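Local atomic coordinates of signal recognition particle receptor FtsY (Sulfolobus acidocaldarius, PDB entry 5L3W), a protein that belongs to the signal recognition particle receptor family, pairing a helical N domain with a P-loop G domain that here holds guanosine-5'-diphosphate. Residues 83-88 with 295-300; 90-95 with 268-273; 112-117 with 226-231; 141-146 with 166-171. All coordinates share one frame; numbering follows the deposited sequence.

Overall arrangement
The four contacts run from the junction of the helical and nucleotide-binding parts to the far edge of the central sheet. Interactions 1 and 2 share helix 73-93, have centres about 9 Å apart and touch directly, Phe-300 CE2 lying 3.3 Å from Leu-92 CD1. Interaction 3 sits in the middle of the sheet; its centre is about 19 Å from that of interaction 2, though their nearest atoms are only about 5 Å apart. Interaction 4 closes one edge of the same sheet, about 15 Å from interaction 3, centre to centre. The side chains of Ile-230, Ile-144, Phe-300 and Leu-92 lie about 7, 11, 12 and 14 Å from the guanosine-5'-diphosphate.

Interaction 1 (83-88 with 295-300); sequences TLKKSI and FSPDWF
Ile-88 drives its CG2 methyl into the notch between Pro-297 and Phe-300, and this is where the two helices pack tightly. The methyl lies 3.8 Å from Pro-297 CA and equally close to Phe-300 CD2, approaching that ring obliquely. With CG1 beside the backbone N (chi1 -67°), the second branch also engages, its CD1 reaching Phe-300 CB at 3.9 Å. One turn earlier the proline ring leans on the helix backbone itself, Pro-297 CB resting 3.5 Å from Lys-85 O. On the far side of Phe-300, Trp-299 CD1 stands over the centre of the ring; Leu-270 and Leu-92 also pack on it.

The other margin is looser and partly exposed. Lys-85, its chain bent twice, leads past the Asp-298 carboxylate to a long salt bridge in which NZ stands 3.6 Å from OD1. Ser-296 starts the second helix as its N-cap, OG accepting from Trp-299 N at 159°. Next, Pro-297 points at helix 73-93, Asp-298 reaching it by its carboxylate alone. A closing G-domain helix packed on the last long helix of the N-terminal bundle is the arrangement expected at the N-G interface of SRP-type proteins.

Interaction 2 (90-95 with 268-273); sequences EILTKN and IALSLA
Ile-91 and Leu-270 meet at the apolar centre, their side chains crossing at about a right angle with Ile-91 CG2 3.6 Å from Leu-270 CD1. The isoleucine methyl lies against the backbone as well, at 3.6 Å from Leu-270 O. Leu-270 can present CD1 here because its CG swings opposite the backbone N (chi1 -176°), sending the branch across toward helix 73-93. Beside this pair the small side chain of Ala-273 allows a close approach: its CB is 3.6 Å from Leu-92 CD2, and the CA atoms of Leu-92 and Ala-273 are 5.5 Å apart. Phe-300 covers both leucines, and Val-53 of helix 51-66 adds to the surroundings of Leu-270.

Outward from this core the contact turns polar. Lys-94 is the first residue to leave the helix, with positive phi (55°), and its chain, bent at chi2, folds back so that NZ donates to Ile-91 O at 2.6 Å and to Ala-273 O at 2.9 Å. A further bond runs from NZ to Leu-276 O. The ammonium group thus gathers carbonyls at the C-terminal ends of two helices, where a positive charge would probably be welcome against the helix dipoles. A lysine joining helix ends beside a seam of isoleucine, leucine and alanine makes this a buried part of the N-G domain interface of the SRP receptor fold.

Interaction 3 (112-117 with 226-231); sequences FVIIFF and FRILIL
Phe-112, Phe-116 and Phe-117 each bring a ring against the neighbouring strand, and none forms a ring stack across it. Phe-226 CB comes obliquely to the Phe-112 ring, 3.8 Å from CE1, while Ile-114 CG1 of the same strand lies in the plane at its edge. The Phe-116 ring has Ile-230 CD1 at its edge, 4.1 Å from CD2, and Ile-228 CD1 approaching obliquely. Phe-117 extends on the other side of the sheet, where its CE2 nears Arg-227 CB; ring and guanidinium planes stand 77° apart, and the guanidinium has its own partner, NH1 bonding to Gly-251 O.

Next to that arginine, Ile-115 runs alongside, its CG2 3.7 Å from Arg-227 CG. Its CG1 trails opposite the backbone N (chi1 -164°), which sets the CG2 methyl against the arginine's aliphatic stem. Farther on, Phe-117 CB meets Leu-229 CD1.

Between the two layers of side chains the strands run parallel. Ile-115 N bonds to Phe-226 O, Ile-228 N to Ile-115 O at 3.0 Å and Phe-117 N to Ile-228 O at 2.8 Å. At the ends the ladder is less regular: Phe-226 N reaches Val-113 O only weakly, and Ile-230 N bonds to Phe-117 O from above its carbonyl plane. Strand 196-200 flanks 112-117 on its other edge. The chemistry implies a ladder of backbone bonds, straight at its centre, wrapped in largely apolar side chains, consistent with a rigid strand leading into the probable P-loop that follows Phe-117.

Interaction 4 (141-146 with 166-171); sequences STIIAA and EVQLIR
Ile-144 and Leu-169 pair across the two strands of a parallel beta-alpha-beta unit, in which strand 142-146 is joined through helix 152-164 to strand 168-170 at the edge of the sheet. Hydrogen bonding comes first. Ile-144 uses both backbone groups: its N donates to Gln-168 O at 3.0 Å, and its O accepts from Ile-170 N at 2.8 Å. Ala-146 N then bonds to Ile-170 O at 2.9 Å, almost perfectly straight at 178°. Through its other edge strand 142-146 bonds to strand 196-200, so it is an inner strand while 168-170 is outermost.

Apolar contacts occupy both faces. On the face toward helices 124-137 and 152-164, Leu-169 CD1 falls between two neighbours, 4.0 Å from Ile-144 CB and as far from Ala-146 CB. The opposite face carries Ile-143, Ala-145 and Ile-170, all touching Ala-185 of helix 178-191. Here Ile-143 turns CG1 between its backbone N and carbonyl carbon (chi1 63°), and CG2 settles beside Gln-168 CB at 3.6 Å, the two side chains running the same way.

The entry into the edge strand mixes apolar and polar atoms. Glu-166 ends the connecting helix in a Schellman motif, and Val-167 then sets both its methyls against Thr-142. CG1 touches the Thr-142 carbonyl, while CG2 stands 3.7 Å from Thr-142 OG1, a buried hydroxyl oxygen with no hydrogen-bonding partner in the model.

Interaction 1 (83-88 with 295-300)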
loop_
_atom_site.group_PDB
_atom_site.type_symbol
_atom_site.label_atom_id
_atom_site.label_comp_id
_atom_site.label_asym_id
_atom_site.label_seq_id
_atom_site.Cartn_x
_atom_site.Cartn_y
_atom_site.Cartn_z
ATOM N N THR A 83 7.127 13.794 -13.380
ATOM C CA THR A 83 5.980 14.431 -12.745
ATOM C C THR A 83 4.889 13.416 -12.463
ATOM O O THR A 83 4.273 13.440 -11.390
ATOM C CB THR A 83 5.455 15.554 -13.635
ATOM O OG1 THR A 83 6.562 16.374 -14.027
ATOM C CG2 THR A 83 4.425 16.391 -12.886
ATOM N N LEU A 84 4.646 12.516 -13.415
ATOM C CA LEU A 84 3.673 11.445 -13.221
ATOM C C LEU A 84 4.029 10.611 -11.997
ATOM O O LEU A 84 3.190 10.395 -11.114
ATOM C CB LEU A 84 3.603 10.566 -14.476
ATOM C CG LEU A 84 2.921 11.077 -15.759
ATOM C CD1 LEU A 84 3.081 10.076 -16.932
ATOM C CD2 LEU A 84 1.443 11.383 -15.543
ATOM N N LYS A 85 5.288 10.172 -11.910
ATOM C CA LYS A 85 5.729 9.343 -10.792
ATOM C C LYS A 85 5.603 10.072 -9.464
ATOM O O LYS A 85 5.379 9.439 -8.427
ATOM C CB LYS A 85 7.179 8.887 -11.007
ATOM C CG LYS A 85 7.389 8.075 -12.291
ATOM C CD LYS A 85 8.437 6.989 -12.141
ATOM C CE LYS A 85 9.742 7.515 -11.548
ATOM N NZ LYS A 85 10.684 6.390 -11.212
ATOM N N LYS A 86 5.743 11.397 -9.477
ATOM C CA LYS A 86 5.620 12.181 -8.255
ATOM C C LYS A 86 4.167 12.359 -7.838
ATOM O O LYS A 86 3.853 12.272 -6.644
ATOM C CB LYS A 86 6.278 13.541 -8.448
ATOM C CG LYS A 86 6.265 14.451 -7.240
ATOM C CD LYS A 86 6.845 15.818 -7.617
ATOM C CE LYS A 86 7.123 16.687 -6.399
ATOM N NZ LYS A 86 8.394 16.295 -5.716
ATOM N N SER A 87 3.277 12.641 -8.799
ATOM C CA SER A 87 1.843 12.727 -8.507
ATOM C C SER A 87 1.306 11.390 -8.008
ATOM O O SER A 87 0.568 11.338 -7.022
ATOM C CB SER A 87 1.060 13.148 -9.754
ATOM O OG SER A 87 1.438 14.404 -10.259
ATOM N N ILE A 88 1.658 10.296 -8.696
ATOM C CA ILE A 88 1.218 8.965 -8.285
ATOM C C ILE A 88 1.711 8.643 -6.877
ATOM O O ILE A 88 0.991 8.038 -6.078
ATOM C CB ILE A 88 1.680 7.917 -9.316
ATOM C CG1 ILE A 88 0.936 8.146 -10.636
ATOM C CG2 ILE A 88 1.396 6.482 -8.827
ATOM C CD1 ILE A 88 1.474 7.329 -11.794
ATOM N N PHE A 295 4.801 0.086 -2.631
ATOM C CA PHE A 295 4.186 1.040 -3.528
ATOM C C PHE A 295 5.187 1.396 -4.616
ATOM O O PHE A 295 6.366 1.644 -4.343
ATOM C CB PHE A 295 3.750 2.287 -2.763
ATOM C CG PHE A 295 4.288 3.551 -3.337
ATOM C CD1 PHE A 295 3.625 4.181 -4.380
ATOM C CD2 PHE A 295 5.469 4.103 -2.853
ATOM C CE1 PHE A 295 4.122 5.344 -4.923
ATOM C CE2 PHE A 295 5.971 5.268 -3.390
ATOM C CZ PHE A 295 5.296 5.889 -4.426
ATOM N N SER A 296 4.722 1.380 -5.849
ATOM C CA SER A 296 5.592 1.733 -6.952
ATOM C C SER A 296 4.834 2.604 -7.937
ATOM O O SER A 296 3.865 2.141 -8.555
ATOM C CB SER A 296 6.115 0.483 -7.654
ATOM O OG SER A 296 6.743 0.840 -8.868
ATOM N N PRO A 297 5.236 3.864 -8.115
ATOM C CA PRO A 297 4.690 4.634 -9.238
ATOM C C PRO A 297 4.914 3.951 -10.576
ATOM O O PRO A 297 4.060 4.076 -11.465
ATOM C CB PRO A 297 5.430 5.973 -9.135
ATOM C CG PRO A 297 6.657 5.666 -8.378
ATOM C CD PRO A 297 6.285 4.601 -7.403
ATOM N N ASP A 298 6.029 3.211 -10.735
ATOM C CA ASP A 298 6.350 2.551 -12.009
ATOM C C ASP A 298 5.281 1.534 -12.409
ATOM O O ASP A 298 4.942 1.411 -13.590
ATOM C CB ASP A 298 7.717 1.863 -11.921
ATOM C CG ASP A 298 8.877 2.837 -12.041
ATOM O OD1 ASP A 298 8.740 3.845 -12.757
ATOM O OD2 ASP A 298 9.931 2.593 -11.425
ATOM N N TRP A 299 4.755 0.789 -11.440
ATOM C CA TRP A 299 3.609 -0.079 -11.687
ATOM C C TRP A 299 2.484 0.653 -12.416
ATOM O O TRP A 299 1.967 0.164 -13.422
ATOM C CB TRP A 299 3.092 -0.639 -10.356
ATOM C CG TRP A 299 1.791 -1.398 -10.486
ATOM C CD1 TRP A 299 0.518 -0.873 -10.537
ATOM C CD2 TRP A 299 1.643 -2.816 -10.589
ATOM N NE1 TRP A 299 -0.401 -1.886 -10.662
ATOM C CE2 TRP A 299 0.263 -3.087 -10.689
ATOM C CE3 TRP A 299 2.545 -3.884 -10.590
ATOM C CZ2 TRP A 299 -0.236 -4.381 -10.797
ATOM C CZ3 TRP A 299 2.049 -5.175 -10.694
ATOM C CH2 TRP A 299 0.671 -5.412 -10.797
ATOM N N PHE A 300 2.073 1.822 -11.905
ATOM C CA PHE A 300 0.938 2.528 -12.486
ATOM C C PHE A 300 1.284 3.190 -13.817
ATOM O O PHE A 300 0.433 3.255 -14.711
ATOM C CB PHE A 300 0.395 3.565 -11.490
ATOM C CG PHE A 300 -0.213 2.946 -10.271
ATOM C CD1 PHE A 300 -1.520 2.483 -10.294
ATOM C CD2 PHE A 300 0.539 2.759 -9.119
ATOM C CE1 PHE A 300 -2.084 1.859 -9.172
ATOM C CE2 PHE A 300 -0.005 2.156 -7.997
ATOM C CZ PHE A 300 -1.324 1.700 -8.023
#

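Interaction 2 (90-95 with 268-273)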
loop_
_atom_site.group_PDB
_atom_site.type_symbol
_atom_site.label_atom_id
_atom_site.label_comp_id
_atom_site.label_asym_id
_atom_site.label_seq_id
_atom_site.Cartn_x
_atom_site.Cartn_y
_atom_site.Cartn_z
ATOM N N GLU A 90 2.297 10.895 -4.507
ATOM C CA GLU A 90 1.447 11.682 -3.621
ATOM C C GLU A 90 0.061 11.047 -3.449
ATOM O O GLU A 90 -0.478 11.014 -2.335
ATOM C CB GLU A 90 1.346 13.105 -4.162
ATOM C CG GLU A 90 0.458 14.007 -3.346
ATOM C CD GLU A 90 0.412 15.405 -3.922
ATOM O OE1 GLU A 90 0.672 15.546 -5.146
ATOM O OE2 GLU A 90 0.128 16.360 -3.155
ATOM N N ILE A 91 -0.521 10.534 -4.535
ATOM C CA ILE A 91 -1.829 9.876 -4.474
ATOM C C ILE A 91 -1.793 8.689 -3.513
ATOM O O ILE A 91 -2.655 8.541 -2.642
ATOM C CB ILE A 91 -2.267 9.418 -5.879
ATOM C CG1 ILE A 91 -2.307 10.568 -6.884
ATOM C CG2 ILE A 91 -3.641 8.748 -5.843
ATOM C CD1 ILE A 91 -3.211 11.610 -6.474
ATOM N N LEU A 92 -0.798 7.818 -3.664
ATOM C CA LEU A 92 -0.808 6.541 -2.961
ATOM C C LEU A 92 -0.300 6.624 -1.534
ATOM O O LEU A 92 -0.879 6.007 -0.642
ATOM C CB LEU A 92 0.042 5.526 -3.730
ATOM C CG LEU A 92 -0.593 5.155 -5.060
ATOM C CD1 LEU A 92 0.529 4.754 -5.952
ATOM C CD2 LEU A 92 -1.556 4.012 -4.852
ATOM N N THR A 93 0.806 7.322 -1.308
ATOM C CA THR A 93 1.478 7.320 -0.014
ATOM C C THR A 93 1.251 8.593 0.786
ATOM O O THR A 93 1.644 8.640 1.951
ATOM C CB THR A 93 2.991 7.154 -0.186
ATOM O OG1 THR A 93 3.541 8.400 -0.632
ATOM C CG2 THR A 93 3.298 6.105 -1.212
ATOM N N LYS A 94 0.660 9.628 0.193
ATOM C CA LYS A 94 0.556 10.943 0.835
ATOM C C LYS A 94 1.931 11.475 1.254
ATOM O O LYS A 94 2.045 12.228 2.224
ATOM C CB LYS A 94 -0.385 10.926 2.049
ATOM C CG LYS A 94 -1.560 9.961 1.966
ATOM C CD LYS A 94 -2.367 10.130 0.699
ATOM C CE LYS A 94 -3.556 9.223 0.718
ATOM N NZ LYS A 94 -4.183 9.170 -0.617
ATOM N N ASN A 95 2.980 11.074 0.532
ATOM C CA ASN A 95 4.361 11.450 0.819
ATOM C C ASN A 95 4.804 11.004 2.211
ATOM O O ASN A 95 5.750 11.552 2.775
ATOM C CB ASN A 95 4.576 12.960 0.624
ATOM C CG ASN A 95 4.402 13.383 -0.832
ATOM O OD1 ASN A 95 4.630 12.588 -1.747
ATOM N ND2 ASN A 95 3.988 14.627 -1.052
ATOM N N ILE A 268 -8.031 2.015 -11.625
ATOM C CA ILE A 268 -8.996 1.696 -10.576
ATOM C C ILE A 268 -8.344 1.803 -9.202
ATOM O O ILE A 268 -8.836 2.528 -8.323
ATOM C CB ILE A 268 -9.614 0.298 -10.792
ATOM C CG1 ILE A 268 -10.293 0.178 -12.170
ATOM C CG2 ILE A 268 -10.604 -0.024 -9.656
ATOM C CD1 ILE A 268 -10.728 -1.287 -12.521
ATOM N N ALA A 269 -7.214 1.115 -8.997
ATOM C CA ALA A 269 -6.552 1.213 -7.691
ATOM C C ALA A 269 -6.021 2.612 -7.429
ATOM O O ALA A 269 -6.047 3.072 -6.282
ATOM C CB ALA A 269 -5.421 0.191 -7.573
ATOM N N LEU A 270 -5.566 3.316 -8.476
ATOM C CA LEU A 270 -5.104 4.693 -8.308
ATOM C C LEU A 270 -6.262 5.616 -7.945
ATOM O O LEU A 270 -6.100 6.527 -7.122
ATOM C CB LEU A 270 -4.400 5.167 -9.584
ATOM C CG LEU A 270 -3.751 6.544 -9.614
ATOM C CD1 LEU A 270 -2.603 6.617 -8.617
ATOM C CD2 LEU A 270 -3.251 6.917 -11.035
ATOM N N SER A 271 -7.445 5.389 -8.533
ATOM C CA SER A 271 -8.596 6.244 -8.222
ATOM C C SER A 271 -9.113 5.983 -6.811
ATOM O O SER A 271 -9.544 6.907 -6.124
ATOM C CB SER A 271 -9.720 6.014 -9.226
ATOM O OG SER A 271 -9.328 6.356 -10.530
ATOM N N LEU A 272 -9.091 4.724 -6.372
ATOM C CA LEU A 272 -9.441 4.405 -4.992
ATOM C C LEU A 272 -8.504 5.103 -4.014
ATOM O O LEU A 272 -8.948 5.728 -3.043
ATOM C CB LEU A 272 -9.389 2.895 -4.780
ATOM C CG LEU A 272 -9.667 2.447 -3.344
ATOM C CD1 LEU A 272 -11.146 2.676 -3.059
ATOM C CD2 LEU A 272 -9.302 0.979 -3.174
ATOM N N ALA A 273 -7.194 5.002 -4.258
ATOM C CA ALA A 273 -6.201 5.564 -3.340
ATOM C C ALA A 273 -6.362 7.061 -3.160
ATOM O O ALA A 273 -6.117 7.585 -2.063
ATOM C CB ALA A 273 -4.789 5.259 -3.840
#

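Interaction 3 (112-117 with 226-231)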
loop_
_atom_site.group_PDB
_atom_site.type_symbol
_atom_site.label_atom_id
_atom_site.label_comp_id
_atom_site.label_asym_id
_atom_site.label_seq_id
_atom_site.Cartn_x
_atom_site.Cartn_y
_atom_site.Cartn_z
ATOM N N PHE A 112 8.073 -6.051 17.684
ATOM C CA PHE A 112 7.277 -5.068 16.963
ATOM C C PHE A 112 5.927 -5.699 16.642
ATOM O O PHE A 112 5.862 -6.738 15.975
ATOM C CB PHE A 112 8.007 -4.608 15.705
ATOM C CG PHE A 112 7.403 -3.392 15.067
ATOM C CD1 PHE A 112 6.345 -3.513 14.160
ATOM C CD2 PHE A 112 7.890 -2.130 15.365
ATOM C CE1 PHE A 112 5.783 -2.399 13.572
ATOM C CE2 PHE A 112 7.335 -1.011 14.775
ATOM C CZ PHE A 112 6.277 -1.146 13.880
ATOM N N VAL A 113 4.856 -5.094 17.144
ATOM C CA VAL A 113 3.516 -5.662 17.062
ATOM C C VAL A 113 2.739 -4.942 15.953
ATOM O O VAL A 113 2.557 -3.714 15.991
ATOM C CB VAL A 113 2.785 -5.570 18.415
ATOM C CG1 VAL A 113 1.399 -6.210 18.341
ATOM C CG2 VAL A 113 3.614 -6.212 19.535
ATOM N N ILE A 114 2.276 -5.720 14.972
ATOM C CA ILE A 114 1.445 -5.247 13.872
ATOM C C ILE A 114 0.070 -5.893 13.990
ATOM O O ILE A 114 -0.041 -7.106 14.211
ATOM C CB ILE A 114 2.099 -5.581 12.514
ATOM C CG1 ILE A 114 3.501 -4.987 12.444
ATOM C CG2 ILE A 114 1.239 -5.078 11.338
ATOM C CD1 ILE A 114 4.221 -5.245 11.142
ATOM N N ILE A 115 -0.976 -5.094 13.823
ATOM C CA ILE A 115 -2.340 -5.598 13.827
ATOM C C ILE A 115 -2.980 -5.301 12.474
ATOM O O ILE A 115 -2.706 -4.266 11.856
ATOM C CB ILE A 115 -3.154 -5.004 14.998
ATOM C CG1 ILE A 115 -4.428 -5.802 15.228
ATOM C CG2 ILE A 115 -3.492 -3.535 14.791
ATOM C CD1 ILE A 115 -5.104 -5.446 16.546
ATOM N N PHE A 116 -3.828 -6.218 12.008
ATOM C CA PHE A 116 -4.412 -6.152 10.676
ATOM C C PHE A 116 -5.925 -6.091 10.776
ATOM O O PHE A 116 -6.535 -6.934 11.438
ATOM C CB PHE A 116 -3.998 -7.365 9.833
ATOM C CG PHE A 116 -2.520 -7.448 9.558
ATOM C CD1 PHE A 116 -1.654 -8.014 10.487
ATOM C CD2 PHE A 116 -1.997 -6.988 8.356
ATOM C CE1 PHE A 116 -0.280 -8.099 10.234
ATOM C CE2 PHE A 116 -0.626 -7.077 8.092
ATOM C CZ PHE A 116 0.230 -7.630 9.044
ATOM N N PHE A 117 -6.527 -5.126 10.083
ATOM C CA PHE A 117 -7.973 -4.973 10.003
ATOM C C PHE A 117 -8.478 -5.343 8.616
ATOM O O PHE A 117 -7.732 -5.356 7.639
ATOM C CB PHE A 117 -8.392 -3.528 10.314
ATOM C CG PHE A 117 -7.935 -3.036 11.655
ATOM C CD1 PHE A 117 -7.984 -3.865 12.770
ATOM C CD2 PHE A 117 -7.459 -1.749 11.803
ATOM C CE1 PHE A 117 -7.544 -3.416 14.008
ATOM C CE2 PHE A 117 -7.033 -1.285 13.043
ATOM C CZ PHE A 117 -7.069 -2.119 14.144
ATOM N N PHE A 226 1.754 -0.670 14.968
ATOM C CA PHE A 226 1.408 -0.282 13.607
ATOM C C PHE A 226 0.109 -0.973 13.257
ATOM O O PHE A 226 -0.027 -2.178 13.497
ATOM C CB PHE A 226 2.513 -0.678 12.630
ATOM C CG PHE A 226 2.456 0.038 11.321
ATOM C CD1 PHE A 226 2.312 1.412 11.275
ATOM C CD2 PHE A 226 2.601 -0.663 10.131
ATOM C CE1 PHE A 226 2.281 2.078 10.064
ATOM C CE2 PHE A 226 2.579 -0.000 8.904
ATOM C CZ PHE A 226 2.417 1.368 8.876
ATOM N N ARG A 227 -0.852 -0.216 12.732
ATOM C CA ARG A 227 -2.163 -0.751 12.389
ATOM C C ARG A 227 -2.377 -0.643 10.883
ATOM O O ARG A 227 -2.307 0.454 10.317
ATOM C CB ARG A 227 -3.262 -0.004 13.132
ATOM C CG ARG A 227 -3.046 0.175 14.616
ATOM C CD ARG A 227 -3.975 1.280 15.100
ATOM N NE ARG A 227 -3.918 1.503 16.532
ATOM C CZ ARG A 227 -4.838 2.184 17.211
ATOM N NH1 ARG A 227 -5.896 2.687 16.583
ATOM N NH2 ARG A 227 -4.704 2.357 18.516
ATOM N N ILE A 228 -2.685 -1.767 10.246
ATOM C CA ILE A 228 -2.831 -1.841 8.800
ATOM C C ILE A 228 -4.243 -2.294 8.455
ATOM O O ILE A 228 -4.703 -3.337 8.931
ATOM C CB ILE A 228 -1.797 -2.796 8.176
ATOM C CG1 ILE A 228 -0.384 -2.259 8.410
ATOM C CG2 ILE A 228 -2.082 -2.954 6.695
ATOM C CD1 ILE A 228 0.701 -3.209 7.993
ATOM N N LEU A 229 -4.916 -1.519 7.609
ATOM C CA LEU A 229 -6.185 -1.921 7.028
ATOM C C LEU A 229 -5.947 -2.588 5.679
ATOM O O LEU A 229 -5.135 -2.119 4.876
ATOM C CB LEU A 229 -7.090 -0.701 6.865
ATOM C CG LEU A 229 -8.452 -0.914 6.222
ATOM C CD1 LEU A 229 -9.310 -1.922 7.030
ATOM C CD2 LEU A 229 -9.151 0.427 6.088
ATOM N N ILE A 230 -6.647 -3.690 5.445
ATOM C CA ILE A 230 -6.571 -4.428 4.193
ATOM C C ILE A 230 -7.823 -4.112 3.392
ATOM O O ILE A 230 -8.941 -4.260 3.899
ATOM C CB ILE A 230 -6.470 -5.945 4.440
ATOM C CG1 ILE A 230 -5.377 -6.273 5.460
ATOM C CG2 ILE A 230 -6.206 -6.676 3.130
ATOM C CD1 ILE A 230 -3.996 -6.057 4.921
ATOM N N LEU A 231 -7.646 -3.697 2.144
ATOM C CA LEU A 231 -8.759 -3.311 1.289
ATOM C C LEU A 231 -8.600 -3.959 -0.076
ATOM O O LEU A 231 -7.491 -4.024 -0.606
ATOM C CB LEU A 231 -8.836 -1.791 1.108
ATOM C CG LEU A 231 -9.135 -0.918 2.319
ATOM C CD1 LEU A 231 -9.152 0.516 1.836
ATOM C CD2 LEU A 231 -10.485 -1.303 2.932
#

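Interaction 4 (141-146 with 166-171)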
loop_
_atom_site.group_PDB
_atom_site.type_symbol
_atom_site.label_atom_id
_atom_site.label_comp_id
_atom_site.label_asym_id
_atom_site.label_seq_id
_atom_site.Cartn_x
_atom_site.Cartn_y
_atom_site.Cartn_z
ATOM N N SER A 141 12.416 -12.643 12.373
ATOM C CA SER A 141 11.560 -13.725 12.830
ATOM C C SER A 141 10.184 -13.180 13.183
ATOM O O SER A 141 10.037 -12.025 13.587
ATOM C CB SER A 141 12.174 -14.427 14.037
ATOM O OG SER A 141 12.289 -13.528 15.122
ATOM N N THR A 142 9.168 -14.022 13.020
ATOM C CA THR A 142 7.789 -13.578 13.151
ATOM C C THR A 142 6.930 -14.679 13.750
ATOM O O THR A 142 7.189 -15.866 13.549
ATOM C CB THR A 142 7.203 -13.178 11.793
ATOM O OG1 THR A 142 7.540 -14.177 10.820
ATOM C CG2 THR A 142 7.757 -11.860 11.348
ATOM N N ILE A 143 5.885 -14.274 14.469
ATOM C CA ILE A 143 4.791 -15.177 14.787
ATOM C C ILE A 143 3.476 -14.498 14.442
ATOM O O ILE A 143 3.399 -13.279 14.265
ATOM C CB ILE A 143 4.774 -15.631 16.258
ATOM C CG1 ILE A 143 4.561 -14.445 17.189
ATOM C CG2 ILE A 143 6.032 -16.436 16.602
ATOM C CD1 ILE A 143 4.172 -14.882 18.585
ATOM N N ILE A 144 2.436 -15.318 14.344
ATOM C CA ILE A 144 1.086 -14.874 14.030
ATOM C C ILE A 144 0.193 -15.161 15.227
ATOM O O ILE A 144 0.256 -16.249 15.812
ATOM C CB ILE A 144 0.542 -15.591 12.777
ATOM C CG1 ILE A 144 1.550 -15.505 11.634
ATOM C CG2 ILE A 144 -0.806 -15.013 12.380
ATOM C CD1 ILE A 144 1.169 -16.346 10.414
ATOM N N ALA A 145 -0.644 -14.196 15.584
ATOM C CA ALA A 145 -1.680 -14.404 16.588
ATOM C C ALA A 145 -3.026 -14.453 15.885
ATOM O O ALA A 145 -3.441 -13.471 15.263
ATOM C CB ALA A 145 -1.666 -13.294 17.638
ATOM N N ALA A 146 -3.704 -15.586 15.970
ATOM C CA ALA A 146 -4.990 -15.741 15.286
ATOM C C ALA A 146 -6.090 -15.232 16.212
ATOM O O ALA A 146 -6.610 -15.968 17.042
ATOM C CB ALA A 146 -5.209 -17.198 14.894
ATOM N N GLU A 166 6.864 -21.952 7.890
ATOM C CA GLU A 166 7.699 -22.373 9.016
ATOM C C GLU A 166 7.764 -21.276 10.078
ATOM O O GLU A 166 8.828 -20.755 10.416
ATOM C CB GLU A 166 9.102 -22.772 8.546
ATOM C CG GLU A 166 9.142 -23.972 7.621
ATOM C CD GLU A 166 10.543 -24.269 7.127
ATOM O OE1 GLU A 166 11.199 -23.336 6.615
ATOM O OE2 GLU A 166 10.986 -25.434 7.255
ATOM N N VAL A 167 6.586 -20.945 10.605
ATOM C CA VAL A 167 6.408 -19.856 11.557
ATOM C C VAL A 167 5.389 -20.307 12.596
ATOM O O VAL A 167 4.508 -21.123 12.307
ATOM C CB VAL A 167 5.971 -18.554 10.829
ATOM C CG1 VAL A 167 5.230 -17.610 11.752
ATOM C CG2 VAL A 167 7.175 -17.854 10.237
ATOM N N GLN A 168 5.537 -19.803 13.823
ATOM C CA GLN A 168 4.648 -20.183 14.912
ATOM C C GLN A 168 3.324 -19.435 14.825
ATOM O O GLN A 168 3.289 -18.209 14.660
ATOM C CB GLN A 168 5.304 -19.912 16.263
ATOM C CG GLN A 168 4.387 -20.192 17.454
ATOM C CD GLN A 168 4.409 -21.649 17.891
ATOM O OE1 GLN A 168 5.465 -22.191 18.217
ATOM N NE2 GLN A 168 3.243 -22.291 17.894
ATOM N N LEU A 169 2.237 -20.182 14.955
ATOM C CA LEU A 169 0.890 -19.644 15.035
ATOM C C LEU A 169 0.398 -19.817 16.464
ATOM O O LEU A 169 0.311 -20.944 16.955
ATOM C CB LEU A 169 -0.032 -20.372 14.059
ATOM C CG LEU A 169 -1.527 -20.070 14.122
ATOM C CD1 LEU A 169 -1.799 -18.732 13.485
ATOM C CD2 LEU A 169 -2.342 -21.177 13.447
ATOM N N ILE A 170 0.089 -18.713 17.132
ATOM C CA ILE A 170 -0.570 -18.765 18.431
ATOM C C ILE A 170 -2.073 -18.683 18.212
ATOM O O ILE A 170 -2.569 -17.804 17.500
ATOM C CB ILE A 170 -0.080 -17.638 19.352
ATOM C CG1 ILE A 170 1.422 -17.777 19.622
ATOM C CG2 ILE A 170 -0.852 -17.658 20.666
ATOM C CD1 ILE A 170 1.816 -19.079 20.330
ATOM N N ARG A 171 -2.801 -19.621 18.797
ATOM C CA ARG A 171 -4.242 -19.669 18.636
ATOM C C ARG A 171 -4.835 -20.187 19.931
ATOM O O ARG A 171 -4.161 -20.845 20.729
ATOM C CB ARG A 171 -4.656 -20.563 17.460
ATOM C CG ARG A 171 -4.188 -22.001 17.594
ATOM C CD ARG A 171 -4.722 -22.857 16.463
ATOM N NE ARG A 171 -6.179 -22.935 16.493
ATOM C CZ ARG A 171 -6.916 -23.498 15.541
ATOM N NH1 ARG A 171 -6.335 -24.040 14.476
ATOM N NH2 ARG A 171 -8.237 -23.519 15.654
#